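Local coordinates for protein thymidylate synthase ThyX (Streptomyces cacaoi subsp. asoensis, PDB 4P5A) that probably catalyses the FAD-dependent reductive methylation of dUMP to dTMP, with methylenetetrahydrofolate as methyl donor, and works as a homotetramer of the ThyX family, at residues R184-F189 with E214-A219. Sequence-based numbering, arbitrary orientation.
Sequences RALMHF and EQMETA. With FAD (flavin-adenine dinucleotide), chain L.
A Met-aromatic contact joins two helices of the ThyX fold, 183-193 and 207-223: Met216 SD lies 3.8 Å from Phe189 CE1 and 4.7 Å from the ring centroid, oblique to the ring. Met216 runs extended beyond CG and crosses the Phe189 side chain at about a right angle. Its CB meets Leu186 CD1 at 4.1 Å. With CG of Leu186 anti to the backbone N (chi1 -178°), this torsion sets the CD1 methyl against Met216 CB. The contact is buried and wholly apolar, and Met216 also rests on Phe72 and Val74 of strand 69-77, while His87 meets Phe189 edge-to-face. The other side of helix 183-193 belongs to the FAD site, which is built from several subunits. There the extended Arg184 grips the flavin-side phosphate of FAD with two hydrogen bonds. NH1 reaches FAD O2P (2.8 Å, bent to 130°). NH2 reaches FAD O1P (3.1 Å, straighter at 158°), and ribose O3B sits over one guanidinium face. Glu66 and the terminal carboxylate of Pro239 form salt bridges to the same guanidinium. A leucine in place of Arg184 would probably strip that phosphate of these two bonds and cost the Glu66 and Pro239 carboxylates this cationic partner. One turn on, His188 NE2 is hydrogen-bonded to the O2P of a second FAD.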
ATOM      1  N   ARG B 184       9.962  -1.939  -9.539  1.00  5.30           N
ATOM      2  CA  ARG B 184      10.284  -2.345  -8.153  1.00  7.86           C
ATOM      3  C   ARG B 184       9.307  -3.451  -7.735  1.00  7.46           C
ATOM      4  O   ARG B 184       9.740  -4.483  -7.142  1.00  7.36           O
ATOM      5  CB  ARG B 184      10.220  -1.112  -7.240  1.00  6.35           C
ATOM      6  CG  ARG B 184      10.967  -1.483  -5.894  1.00  8.15           C
ATOM      7  CD  ARG B 184      10.568  -0.425  -4.837  1.00  9.50           C
ATOM      8  NE  ARG B 184      11.478  -0.620  -3.689  1.00  9.24           N
ATOM      9  CZ  ARG B 184      11.425   0.223  -2.624  1.00 11.14           C
ATOM     10  NH1 ARG B 184      12.337   0.051  -1.600  1.00 15.50           N
ATOM     11  NH2 ARG B 184      10.517   1.213  -2.586  1.00 10.65           N
ATOM     12  N   ALA B 185       8.041  -3.273  -8.032  1.00  5.46           N
ATOM     13  CA  ALA B 185       7.030  -4.273  -7.674  1.00  6.17           C
ATOM     14  C   ALA B 185       7.271  -5.539  -8.490  1.00  7.54           C
ATOM     15  O   ALA B 185       7.065  -6.616  -7.969  1.00  7.89           O
ATOM     16  CB  ALA B 185       5.642  -3.702  -7.984  1.00  7.52           C
ATOM     17  N   LEU B 186       7.652  -5.426  -9.750  1.00  6.82           N
ATOM     18  CA  LEU B 186       7.961  -6.599 -10.557  1.00  6.51           C
ATOM     19  C   LEU B 186       9.176  -7.320  -9.936  1.00  5.70           C
ATOM     20  O   LEU B 186       9.092  -8.575  -9.831  1.00  5.44           O
ATOM     21  CB  LEU B 186       8.284  -6.204 -12.041  1.00  6.32           C
ATOM     22  CG  LEU B 186       8.571  -7.445 -12.927  1.00  6.28           C
ATOM     23  CD1 LEU B 186       7.400  -8.448 -12.965  1.00  6.92           C
ATOM     24  CD2 LEU B 186       8.840  -6.893 -14.308  1.00  8.06           C
ATOM     25  N   MET B 187      10.217  -6.602  -9.535  1.00  5.87           N
ATOM     26  CA  MET B 187      11.390  -7.307  -8.938  1.00  6.71           C
ATOM     27  C   MET B 187      11.002  -8.018  -7.654  1.00  7.09           C
ATOM     28  O   MET B 187      11.498  -9.150  -7.407  1.00  6.84           O
ATOM     29  CB  MET B 187      12.587  -6.282  -8.717  1.00  6.72           C
ATOM     30  CG  MET B 187      13.270  -6.022 -10.063  1.00  6.14           C
ATOM     31  SD  MET B 187      14.685  -4.949  -9.760  1.00  9.92           S
ATOM     32  CE  MET B 187      13.936  -3.264  -9.588  1.00 12.33           C
ATOM     33  N   HIS B 188      10.137  -7.414  -6.863  1.00  6.96           N
ATOM     34  CA  HIS B 188       9.753  -8.105  -5.575  1.00  8.48           C
ATOM     35  C   HIS B 188       8.963  -9.358  -5.912  1.00  7.75           C
ATOM     36  O   HIS B 188       9.186 -10.439  -5.314  1.00  8.27           O
ATOM     37  CB  HIS B 188       8.956  -7.109  -4.737  1.00  9.74           C
ATOM     38  CG  HIS B 188       8.648  -7.626  -3.360  1.00 10.53           C
ATOM     39  ND1 HIS B 188       9.437  -7.335  -2.272  1.00 21.78           N
ATOM     40  CD2 HIS B 188       7.653  -8.432  -2.923  1.00  8.40           C
ATOM     41  CE1 HIS B 188       8.931  -7.922  -1.199  1.00 14.00           C
ATOM     42  NE2 HIS B 188       7.895  -8.662  -1.579  1.00 13.97           N
ATOM     43  N   PHE B 189       8.119  -9.280  -6.944  1.00  8.51           N
ATOM     44  CA  PHE B 189       7.336 -10.456  -7.345  1.00  9.17           C
ATOM     45  C   PHE B 189       8.272 -11.543  -7.932  1.00  9.25           C
ATOM     46  O   PHE B 189       8.129 -12.711  -7.577  1.00  8.63           O
ATOM     47  CB  PHE B 189       6.365  -9.988  -8.395  1.00  9.40           C
ATOM     48  CG  PHE B 189       5.676 -11.067  -9.174  1.00  8.60           C
ATOM     49  CD1 PHE B 189       6.141 -11.468 -10.428  1.00 10.56           C
ATOM     50  CD2 PHE B 189       4.498 -11.663  -8.675  1.00  7.92           C
ATOM     51  CE1 PHE B 189       5.463 -12.490 -11.180  1.00  9.95           C
ATOM     52  CE2 PHE B 189       3.776 -12.651  -9.495  1.00 11.16           C
ATOM     53  CZ  PHE B 189       4.321 -13.063 -10.731  1.00 10.67           C
ATOM     54  N   GLU B 214       8.278 -16.003 -15.391  1.00  9.43           N
ATOM     55  CA  GLU B 214       9.395 -16.037 -16.358  1.00 10.11           C
ATOM     56  C   GLU B 214       9.066 -15.249 -17.626  1.00 11.33           C
ATOM     57  O   GLU B 214       9.918 -14.569 -18.184  1.00  9.81           O
ATOM     58  CB  GLU B 214       9.743 -17.543 -16.738  1.00 10.14           C
ATOM     59  CG  GLU B 214      10.312 -18.240 -15.544  1.00 15.92           C
ATOM     60  CD  GLU B 214      10.398 -19.792 -15.698  1.00 22.26           C
ATOM     61  OE1 GLU B 214       9.617 -20.390 -16.533  1.00 21.65           O
ATOM     62  OE2 GLU B 214      11.243 -20.354 -14.951  1.00 23.97           O
ATOM     63  N   GLN B 215       7.820 -15.258 -18.023  1.00 10.16           N
ATOM     64  CA  GLN B 215       7.466 -14.526 -19.224  1.00 11.01           C
ATOM     65  C   GLN B 215       7.459 -13.025 -18.968  1.00  9.21           C
ATOM     66  O   GLN B 215       7.772 -12.243 -19.857  1.00  9.80           O
ATOM     67  CB  GLN B 215       6.114 -15.019 -19.763  1.00 11.24           C
ATOM     68  CG  GLN B 215       6.149 -16.499 -20.261  1.00 13.71           C
ATOM     69  CD  GLN B 215       4.730 -16.891 -20.758  1.00 17.88           C
ATOM     70  OE1 GLN B 215       4.150 -16.234 -21.638  1.00 19.83           O
ATOM     71  NE2 GLN B 215       4.140 -17.866 -20.114  1.00 22.06           N
ATOM     72  N   MET B 216       7.000 -12.635 -17.768  1.00  9.64           N
ATOM     73  CA  MET B 216       7.034 -11.234 -17.443  1.00  8.89           C
ATOM     74  C   MET B 216       8.482 -10.791 -17.472  1.00  9.29           C
ATOM     75  O   MET B 216       8.817  -9.689 -17.881  1.00  7.53           O
ATOM     76  CB  MET B 216       6.431 -11.006 -16.020  1.00  6.95           C
ATOM     77  CG  MET B 216       4.919 -11.086 -16.142  1.00  8.80           C
ATOM     78  SD  MET B 216       4.281 -10.957 -14.425  1.00 10.81           S
ATOM     79  CE  MET B 216       2.499 -10.841 -14.729  1.00  9.78           C
ATOM     80  N   GLU B 217       9.345 -11.555 -16.836  1.00  7.67           N
ATOM     81  CA  GLU B 217      10.778 -11.162 -16.747  1.00  8.69           C
ATOM     82  C   GLU B 217      11.443 -11.017 -18.104  1.00  8.33           C
ATOM     83  O   GLU B 217      12.244 -10.104 -18.312  1.00  9.57           O
ATOM     84  CB  GLU B 217      11.534 -12.209 -15.881  1.00  9.36           C
ATOM     85  CG  GLU B 217      13.002 -11.789 -15.649  1.00 10.10           C
ATOM     86  CD  GLU B 217      13.717 -12.598 -14.551  1.00 15.79           C
ATOM     87  OE1 GLU B 217      13.078 -13.450 -13.868  1.00 15.74           O
ATOM     88  OE2 GLU B 217      14.914 -12.323 -14.354  1.00 18.53           O
ATOM     89  N   THR B 218      11.148 -11.958 -18.973  1.00 10.49           N
ATOM     90  CA  THR B 218      11.695 -11.907 -20.351  1.00 11.12           C
ATOM     91  C   THR B 218      11.246 -10.621 -21.061  1.00 11.48           C
ATOM     92  O   THR B 218      12.096  -9.908 -21.688  1.00 12.72           O
ATOM     93  CB  THR B 218      11.188 -13.130 -21.134  1.00 11.11           C
ATOM     94  OG1 THR B 218      11.796 -14.309 -20.582  1.00 13.65           O
ATOM     95  CG2 THR B 218      11.600 -12.946 -22.686  1.00 14.28           C
ATOM     96  N   ALA B 219       9.988 -10.248 -20.889  1.00 11.16           N
ATOM     97  CA  ALA B 219       9.518  -8.968 -21.457  1.00 10.58           C
ATOM     98  C   ALA B 219      10.208  -7.770 -20.809  1.00 12.99           C
ATOM     99  O   ALA B 219      10.664  -6.838 -21.443  1.00 12.70           O
ATOM    100  CB  ALA B 219       7.965  -8.815 -21.366  1.00 11.24           C
TER
HETATM  101  PA  FAD L 302       7.773   1.572   2.390  1.00  9.35           P
HETATM  102  O1A FAD L 302       7.345   1.235   3.674  1.00  9.39           O
HETATM  103  O2A FAD L 302       7.122   2.737   1.772  1.00  8.06           O
HETATM  104  O5B FAD L 302       7.412   0.291   1.483  1.00  9.65           O
HETATM  105  C5B FAD L 302       7.753  -0.925   1.937  1.00  8.16           C
HETATM  106  C4B FAD L 302       8.029  -1.918   0.725  1.00  8.71           C
HETATM  107  O4B FAD L 302       6.678  -2.027   0.199  1.00 11.75           O
HETATM  108  C3B FAD L 302       8.868  -1.380  -0.427  1.00  8.53           C
HETATM  109  O3B FAD L 302      10.196  -1.774  -0.064  1.00 10.92           O
HETATM  110  C2B FAD L 302       8.366  -2.163  -1.615  1.00 11.51           C
HETATM  111  O2B FAD L 302       8.819  -3.561  -1.585  1.00 13.36           O
HETATM  112  C1B FAD L 302       6.872  -2.087  -1.298  1.00  7.70           C
HETATM  113  N9A FAD L 302       6.176  -0.915  -1.894  1.00  8.57           N
HETATM  114  C8A FAD L 302       5.397  -0.004  -1.231  1.00 12.19           C
HETATM  115  N7A FAD L 302       4.834   0.819  -2.176  1.00  7.92           N
HETATM  116  C5A FAD L 302       5.273   0.442  -3.413  1.00  8.23           C
HETATM  117  C6A FAD L 302       5.041   0.945  -4.681  1.00 11.09           C
HETATM  118  N6A FAD L 302       4.194   1.952  -4.914  1.00  9.80           N
HETATM  119  N1A FAD L 302       5.634   0.308  -5.740  1.00  9.20           N
HETATM  120  C2A FAD L 302       6.410  -0.757  -5.535  1.00  9.08           C
HETATM  121  N3A FAD L 302       6.641  -1.279  -4.282  1.00  9.13           N
HETATM  122  C4A FAD L 302       6.106  -0.668  -3.206  1.00  8.80           C
HETATM  123  N1  FAD L 302      14.288   9.272  -0.533  1.00  7.03           N
HETATM  124  C2  FAD L 302      14.352  10.261  -1.399  1.00  9.90           C
HETATM  125  O2  FAD L 302      13.317  10.751  -1.881  1.00  9.75           O
HETATM  126  N3  FAD L 302      15.592  10.752  -1.840  1.00  9.36           N
HETATM  127  C4  FAD L 302      16.774  10.208  -1.411  1.00 12.96           C
HETATM  128  O4  FAD L 302      17.865  10.662  -1.844  1.00 11.93           O
HETATM  129  C4X FAD L 302      16.731   9.138  -0.474  1.00 10.88           C
HETATM  130  N5  FAD L 302      17.885   8.562  -0.026  1.00 14.39           N
HETATM  131  C5X FAD L 302      17.800   7.636   1.025  1.00 15.38           C
HETATM  132  C6  FAD L 302      18.993   7.142   1.669  1.00 14.90           C
HETATM  133  C7  FAD L 302      18.824   6.238   2.744  1.00 16.46           C
HETATM  134  C7M FAD L 302      20.172   5.719   3.378  1.00 20.06           C
HETATM  135  C8  FAD L 302      17.576   5.815   3.234  1.00 13.62           C
HETATM  136  C8M FAD L 302      17.306   4.791   4.373  1.00 20.04           C
HETATM  137  C9  FAD L 302      16.434   6.320   2.603  1.00 13.54           C
HETATM  138  C9A FAD L 302      16.553   7.181   1.514  1.00 10.25           C
HETATM  139  N10 FAD L 302      15.363   7.722   0.940  1.00  8.78           N
HETATM  140  C10 FAD L 302      15.481   8.675  -0.018  1.00  9.23           C
HETATM  141  C1' FAD L 302      14.011   7.248   1.332  1.00  9.58           C
HETATM  142  C2' FAD L 302      13.757   5.896   0.531  1.00  8.69           C
HETATM  143  O2' FAD L 302      13.715   6.085  -0.913  1.00 10.66           O
HETATM  144  C3' FAD L 302      12.404   5.321   0.938  1.00 11.07           C
HETATM  145  O3' FAD L 302      11.397   6.310   0.733  1.00 10.98           O
HETATM  146  C4' FAD L 302      12.379   4.894   2.433  1.00 12.09           C
HETATM  147  O4' FAD L 302      13.574   4.206   2.730  1.00 12.91           O
HETATM  148  C5' FAD L 302      11.223   3.956   2.706  1.00 10.45           C
HETATM  149  O5' FAD L 302      11.573   2.667   2.059  1.00  9.73           O
HETATM  150  P   FAD L 302      10.436   1.835   1.284  1.00  9.41           P
HETATM  151  O1P FAD L 302       9.876   2.578   0.156  1.00  9.94           O
HETATM  152  O2P FAD L 302      11.197   0.590   0.868  1.00 12.03           O
HETATM  153  O3P FAD L 302       9.371   1.564   2.430  1.00  9.08           O